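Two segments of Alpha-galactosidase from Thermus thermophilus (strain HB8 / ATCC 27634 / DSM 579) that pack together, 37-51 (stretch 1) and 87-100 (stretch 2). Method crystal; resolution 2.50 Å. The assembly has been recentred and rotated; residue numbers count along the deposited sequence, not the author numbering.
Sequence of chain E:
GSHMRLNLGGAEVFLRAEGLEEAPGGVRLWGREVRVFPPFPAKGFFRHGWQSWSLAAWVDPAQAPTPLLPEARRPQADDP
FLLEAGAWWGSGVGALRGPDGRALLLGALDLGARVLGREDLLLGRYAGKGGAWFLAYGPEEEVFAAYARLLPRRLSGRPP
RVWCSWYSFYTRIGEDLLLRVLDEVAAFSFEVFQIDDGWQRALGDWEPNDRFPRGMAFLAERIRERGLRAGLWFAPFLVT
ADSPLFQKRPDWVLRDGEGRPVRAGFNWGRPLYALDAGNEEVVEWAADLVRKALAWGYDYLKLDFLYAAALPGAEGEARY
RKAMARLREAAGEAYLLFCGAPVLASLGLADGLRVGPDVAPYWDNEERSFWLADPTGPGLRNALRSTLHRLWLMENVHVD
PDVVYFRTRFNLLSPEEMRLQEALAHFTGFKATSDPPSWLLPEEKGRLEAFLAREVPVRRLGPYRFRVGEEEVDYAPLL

Stretch 1, residues 37-51: FPPFPAKGFFRHGWQ
Stretch 2 (87-100) AWWGSGVGALRGPD

The contact is built on an antiparallel ladder. Residues 44-48 of stretch 1 run against residues 93-97 of stretch 2, their axes inclined at 163° and approaching to 4.5 Å. The register follows from the CA-CA distances: Phe-45 CA lies 4.7 Å from Leu-96 CA and Phe-46 CA 4.8 Å from Ala-95 CA, and the Phe-45/Leu-96 pair is non-hydrogen-bonded. Both backbones are extended (phi/psi -116/131 at Phe-45, -114/147 at Leu-96). Phe-46 N donates to Ala-95 O at 2.7 Å and 168°, Lys-43 N to Arg-97 O at 3.2 Å and 171°, and Arg-97 N to Gly-44 O at 3.0 Å, more bent at 138°.

Farther along, direct pairing gives way to water. Water 1 donates to Phe-46 O (2.7 Å) and Val-93 O (2.6 Å) and accepts from His-48 N (2.9 Å), bridging the strands. Stretch 2 turns at Gly-92, whose positive phi (75/-48) by itself favours glycine, and Val-93 N bonds back to Ser-91 O at 2.7 Å. The preceding strand, which ends at Ser-91, crosses the first at 53°. There Ser-91 N donates to His-48 O at 2.6 Å and 174°, while the t rotamer of His-48 (chi2 -113°) lets ND1 donate to Ser-91 O at 3.0 Å. One residue thus grips both backbone polar atoms of Ser-91.

On the sheet face carrying Phe-45 and Leu-96, shape dominates. Phe-45 (chi1 167°, chi2 58°) extends its ring into a hollow lined by Trp-88, Gly-90, Gly-94 and Leu-96. Its CD2 is 3.8 Å from Trp-88 CB, its CZ is 4.1 Å from Gly-90 N at the ring edge, and its CE1 is 4.1 Å from Gly-94 CA. Glycine leaves room for this ring: an ideal CB on Gly-94 would lie only 3.0 Å from Phe-45 CE1. Leu-96 (m, t) supplies the complementary bump, placing CD1 3.8 Å from Pro-38 CG and CD2 4.1 Å from both Ala-42 CB and Phe-45 CB.

On the face bearing Phe-46 and Ala-95, Phe-46 CB meets Ala-95 CB at 3.8 Å, and the t rotamer of Phe-46 brings its CE2 to 4.4 Å from Val-93 CG1.

At the other end, Phe-40 (chi1 52°, p; chi2 81°) lays its ring against the backbone leaving the strand. Gly-98 CA sits over one face, 3.7 Å from the ring centroid and 24° off its normal, a CH-pi contact. Phe-40 CE1 also comes 3.3 Å from Gly-98 N; an ideal CB on Gly-98 would clash with Asp-100 OD1 at 2.6 Å, so the absence of a side chain matters to the local turn rather than to the ring.

Arg-47 (chi1 -167°, chi2 -91°) packs its CG 3.9 Å from Trp-88 CE3. Water 2 links its charged end to stretch 2, accepting from Arg-47 NE at 2.7 Å and donating to Trp-89 O at 2.6 Å. Near Trp-50, water 3 donates to Trp-50 O at 3.0 Å and lies 3.1 Å from Ser-91 OG. Together the stretches bury 1043 Å², counting both sides.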

# COMPACT_ATOMS: atom_id res chain seq x y z
N PHE E 37 5.35 10.32 38.52
CA PHE E 37 4.63 11.40 37.85
C PHE E 37 5.14 12.73 38.34
O PHE E 37 5.21 12.96 39.55
CB PHE E 37 3.12 11.29 38.09
CG PHE E 37 2.55 9.97 37.68
CD1 PHE E 37 1.99 9.81 36.42
CD2 PHE E 37 2.61 8.88 38.53
CE1 PHE E 37 1.49 8.59 36.03
CE2 PHE E 37 2.11 7.65 38.15
CZ PHE E 37 1.55 7.50 36.90
N PRO E 38 5.54 13.62 37.43
CA PRO E 38 6.04 14.92 37.85
C PRO E 38 4.94 15.73 38.51
O PRO E 38 3.77 15.70 38.09
CB PRO E 38 6.49 15.56 36.53
CG PRO E 38 5.70 14.87 35.49
CD PRO E 38 5.55 13.47 35.97
N PRO E 39 5.28 16.45 39.55
CA PRO E 39 4.33 17.39 40.14
C PRO E 39 4.39 18.75 39.47
O PRO E 39 4.12 19.77 40.10
CB PRO E 39 4.79 17.45 41.60
CG PRO E 39 6.28 17.27 41.50
CD PRO E 39 6.54 16.38 40.30
N PHE E 40 4.77 18.77 38.20
CA PHE E 40 4.94 19.98 37.41
C PHE E 40 4.70 19.62 35.96
O PHE E 40 4.88 18.46 35.58
CB PHE E 40 6.33 20.61 37.58
CG PHE E 40 7.49 19.66 37.34
CD1 PHE E 40 7.91 19.35 36.05
CD2 PHE E 40 8.17 19.08 38.41
CE1 PHE E 40 8.97 18.48 35.82
CE2 PHE E 40 9.23 18.20 38.19
CZ PHE E 40 9.63 17.90 36.90
N PRO E 41 4.29 20.58 35.13
CA PRO E 41 4.30 20.33 33.68
C PRO E 41 5.75 20.31 33.20
O PRO E 41 6.55 21.17 33.56
CB PRO E 41 3.52 21.52 33.11
CG PRO E 41 3.75 22.63 34.12
CD PRO E 41 3.86 21.95 35.47
N ALA E 42 6.08 19.30 32.39
CA ALA E 42 7.47 19.03 32.03
C ALA E 42 7.79 19.63 30.67
O ALA E 42 7.04 19.45 29.70
CB ALA E 42 7.73 17.52 32.02
N LYS E 43 8.92 20.35 30.59
CA LYS E 43 9.36 20.96 29.34
C LYS E 43 10.54 20.25 28.69
O LYS E 43 10.79 20.45 27.50
CB LYS E 43 9.73 22.43 29.56
CG LYS E 43 8.67 23.25 30.29
CD LYS E 43 7.47 23.58 29.38
CE LYS E 43 6.28 24.10 30.19
NZ LYS E 43 6.66 25.23 31.10
N GLY E 44 11.27 19.43 29.43
CA GLY E 44 12.35 18.65 28.83
C GLY E 44 12.42 17.26 29.41
O GLY E 44 12.09 17.01 30.57
N PHE E 45 12.86 16.33 28.56
CA PHE E 45 13.17 14.96 28.96
C PHE E 45 14.66 14.73 28.73
O PHE E 45 15.19 15.06 27.66
CB PHE E 45 12.34 13.94 28.16
CG PHE E 45 12.83 12.49 28.29
CD1 PHE E 45 12.92 11.87 29.53
CD2 PHE E 45 13.17 11.75 27.16
CE1 PHE E 45 13.34 10.54 29.64
CE2 PHE E 45 13.59 10.41 27.26
CZ PHE E 45 13.68 9.81 28.50
N PHE E 46 15.34 14.19 29.74
CA PHE E 46 16.75 13.85 29.57
C PHE E 46 16.85 12.49 28.87
O PHE E 46 16.49 11.44 29.44
CB PHE E 46 17.49 13.82 30.90
CG PHE E 46 18.93 13.42 30.75
CD1 PHE E 46 19.81 14.22 30.04
CD2 PHE E 46 19.40 12.23 31.28
CE1 PHE E 46 21.14 13.84 29.88
CE2 PHE E 46 20.72 11.86 31.14
CZ PHE E 46 21.60 12.67 30.44
N ARG E 47 17.34 12.52 27.65
CA ARG E 47 17.40 11.34 26.80
C ARG E 47 18.83 10.81 26.87
O ARG E 47 19.73 11.36 26.24
CB ARG E 47 16.99 11.71 25.38
CG ARG E 47 16.70 10.52 24.48
CD ARG E 47 17.94 10.09 23.72
NE ARG E 47 17.64 8.95 22.86
CZ ARG E 47 18.56 8.23 22.23
NH1 ARG E 47 19.84 8.52 22.36
NH2 ARG E 47 18.19 7.21 21.46
N HIS E 48 19.04 9.76 27.67
CA HIS E 48 20.36 9.16 27.80
C HIS E 48 20.53 7.98 26.84
O HIS E 48 19.91 6.92 27.02
CB HIS E 48 20.63 8.71 29.23
CG HIS E 48 22.04 8.27 29.41
ND1 HIS E 48 22.39 6.96 29.67
CD2 HIS E 48 23.20 8.94 29.26
CE1 HIS E 48 23.70 6.86 29.72
NE2 HIS E 48 24.22 8.05 29.48
N GLY E 49 21.40 8.14 25.84
CA GLY E 49 21.67 7.06 24.91
C GLY E 49 22.45 5.91 25.54
O GLY E 49 23.03 6.00 26.62
N TRP E 50 22.46 4.80 24.80
CA TRP E 50 22.93 3.53 25.36
C TRP E 50 24.45 3.49 25.52
O TRP E 50 24.95 3.04 26.56
CB TRP E 50 22.49 2.38 24.46
CG TRP E 50 22.81 1.02 25.00
CD1 TRP E 50 22.69 0.60 26.30
CD2 TRP E 50 23.28 -0.09 24.25
NE1 TRP E 50 23.06 -0.72 26.39
CE2 TRP E 50 23.42 -1.17 25.15
CE3 TRP E 50 23.59 -0.30 22.89
CZ2 TRP E 50 23.86 -2.43 24.75
CZ3 TRP E 50 24.02 -1.54 22.49
CH2 TRP E 50 24.15 -2.60 23.41
N GLN E 51 25.19 3.88 24.49
CA GLN E 51 26.62 3.66 24.46
C GLN E 51 27.36 4.98 24.20
O GLN E 51 26.76 6.06 24.06
CB GLN E 51 26.99 2.58 23.42
CG GLN E 51 26.38 2.77 22.04
CD GLN E 51 27.41 2.71 20.93
OE1 GLN E 51 28.51 3.25 21.07
NE2 GLN E 51 27.06 2.07 19.81
N ALA E 87 8.01 6.48 20.87
CA ALA E 87 8.09 7.31 22.05
C ALA E 87 9.55 7.55 22.40
O ALA E 87 10.46 7.06 21.74
CB ALA E 87 7.31 6.67 23.20
N TRP E 88 9.79 8.35 23.43
CA TRP E 88 11.14 8.75 23.81
C TRP E 88 11.65 7.81 24.90
O TRP E 88 11.21 7.90 26.05
CB TRP E 88 11.16 10.19 24.30
CG TRP E 88 11.13 11.22 23.21
CD1 TRP E 88 10.07 11.99 22.83
CD2 TRP E 88 12.23 11.62 22.37
NE1 TRP E 88 10.43 12.83 21.82
CE2 TRP E 88 11.75 12.63 21.52
CE3 TRP E 88 13.56 11.21 22.26
CZ2 TRP E 88 12.56 13.24 20.56
CZ3 TRP E 88 14.36 11.83 21.32
CH2 TRP E 88 13.86 12.82 20.48
N TRP E 89 12.59 6.94 24.54
CA TRP E 89 13.20 5.99 25.46
C TRP E 89 14.67 6.31 25.65
O TRP E 89 15.39 6.56 24.69
CB TRP E 89 13.07 4.56 24.94
CG TRP E 89 11.76 3.89 25.16
CD1 TRP E 89 10.74 3.77 24.27
CD2 TRP E 89 11.33 3.19 26.34
NE1 TRP E 89 9.70 3.06 24.82
CE2 TRP E 89 10.04 2.69 26.09
CE3 TRP E 89 11.91 2.96 27.60
CZ2 TRP E 89 9.32 1.98 27.03
CZ3 TRP E 89 11.18 2.24 28.54
CH2 TRP E 89 9.91 1.75 28.24
N GLY E 90 15.14 6.30 26.90
CA GLY E 90 16.54 6.42 27.21
C GLY E 90 17.06 5.17 27.90
O GLY E 90 16.29 4.30 28.32
N SER E 91 18.38 5.09 28.03
CA SER E 91 19.02 3.95 28.67
C SER E 91 19.39 4.26 30.11
O SER E 91 20.08 5.25 30.39
CB SER E 91 20.27 3.52 27.91
OG SER E 91 21.08 2.71 28.76
N GLY E 92 18.94 3.40 31.03
CA GLY E 92 19.40 3.40 32.40
C GLY E 92 18.86 4.53 33.26
O GLY E 92 18.41 4.27 34.38
N VAL E 93 18.89 5.77 32.76
CA VAL E 93 18.45 6.92 33.54
C VAL E 93 17.67 7.88 32.65
O VAL E 93 17.92 8.01 31.45
CB VAL E 93 19.64 7.64 34.23
CG1 VAL E 93 20.68 8.02 33.19
CG2 VAL E 93 19.17 8.89 35.02
N GLY E 94 16.69 8.56 33.26
CA GLY E 94 15.97 9.61 32.59
C GLY E 94 15.65 10.71 33.58
O GLY E 94 15.83 10.56 34.79
N ALA E 95 15.21 11.84 33.04
CA ALA E 95 14.84 12.95 33.91
C ALA E 95 13.87 13.86 33.19
O ALA E 95 13.90 13.98 31.96
CB ALA E 95 16.07 13.73 34.39
N LEU E 96 13.01 14.49 33.98
CA LEU E 96 12.08 15.50 33.50
C LEU E 96 12.44 16.83 34.13
O LEU E 96 12.92 16.89 35.27
CB LEU E 96 10.62 15.12 33.84
CG LEU E 96 10.05 13.91 33.09
CD1 LEU E 96 8.66 13.53 33.58
CD2 LEU E 96 10.04 14.17 31.58
N ARG E 97 12.22 17.90 33.39
CA ARG E 97 12.68 19.23 33.76
C ARG E 97 11.50 20.12 34.10
O ARG E 97 10.63 20.37 33.25
CB ARG E 97 13.49 19.84 32.63
CG ARG E 97 14.31 21.03 33.06
CD ARG E 97 14.99 21.62 31.86
NE ARG E 97 16.42 21.39 31.93
CZ ARG E 97 17.20 21.30 30.86
NH1 ARG E 97 16.67 21.44 29.64
NH2 ARG E 97 18.50 21.09 31.01
N GLY E 98 11.48 20.62 35.34
CA GLY E 98 10.51 21.61 35.75
C GLY E 98 10.86 22.97 35.17
O GLY E 98 12.03 23.26 34.90
N PRO E 99 9.85 23.81 34.95
CA PRO E 99 10.10 25.20 34.49
C PRO E 99 11.21 25.94 35.24
O PRO E 99 11.82 26.86 34.67
CB PRO E 99 8.74 25.87 34.70
CG PRO E 99 7.74 24.77 34.48
CD PRO E 99 8.41 23.47 34.90
N ASP E 100 11.51 25.55 36.48
CA ASP E 100 12.47 26.23 37.34
C ASP E 100 13.90 25.72 37.19
O ASP E 100 14.76 26.12 37.98
CB ASP E 100 12.03 26.10 38.79
CG ASP E 100 11.63 24.68 39.14
OD1 ASP E 100 10.98 24.02 38.29
OD2 ASP E 100 11.98 24.22 40.25
O HOH W 1 16.82 8.78 29.20
O HOH W 2 15.19 7.87 22.41
O HOH W 3 24.02 3.22 29.43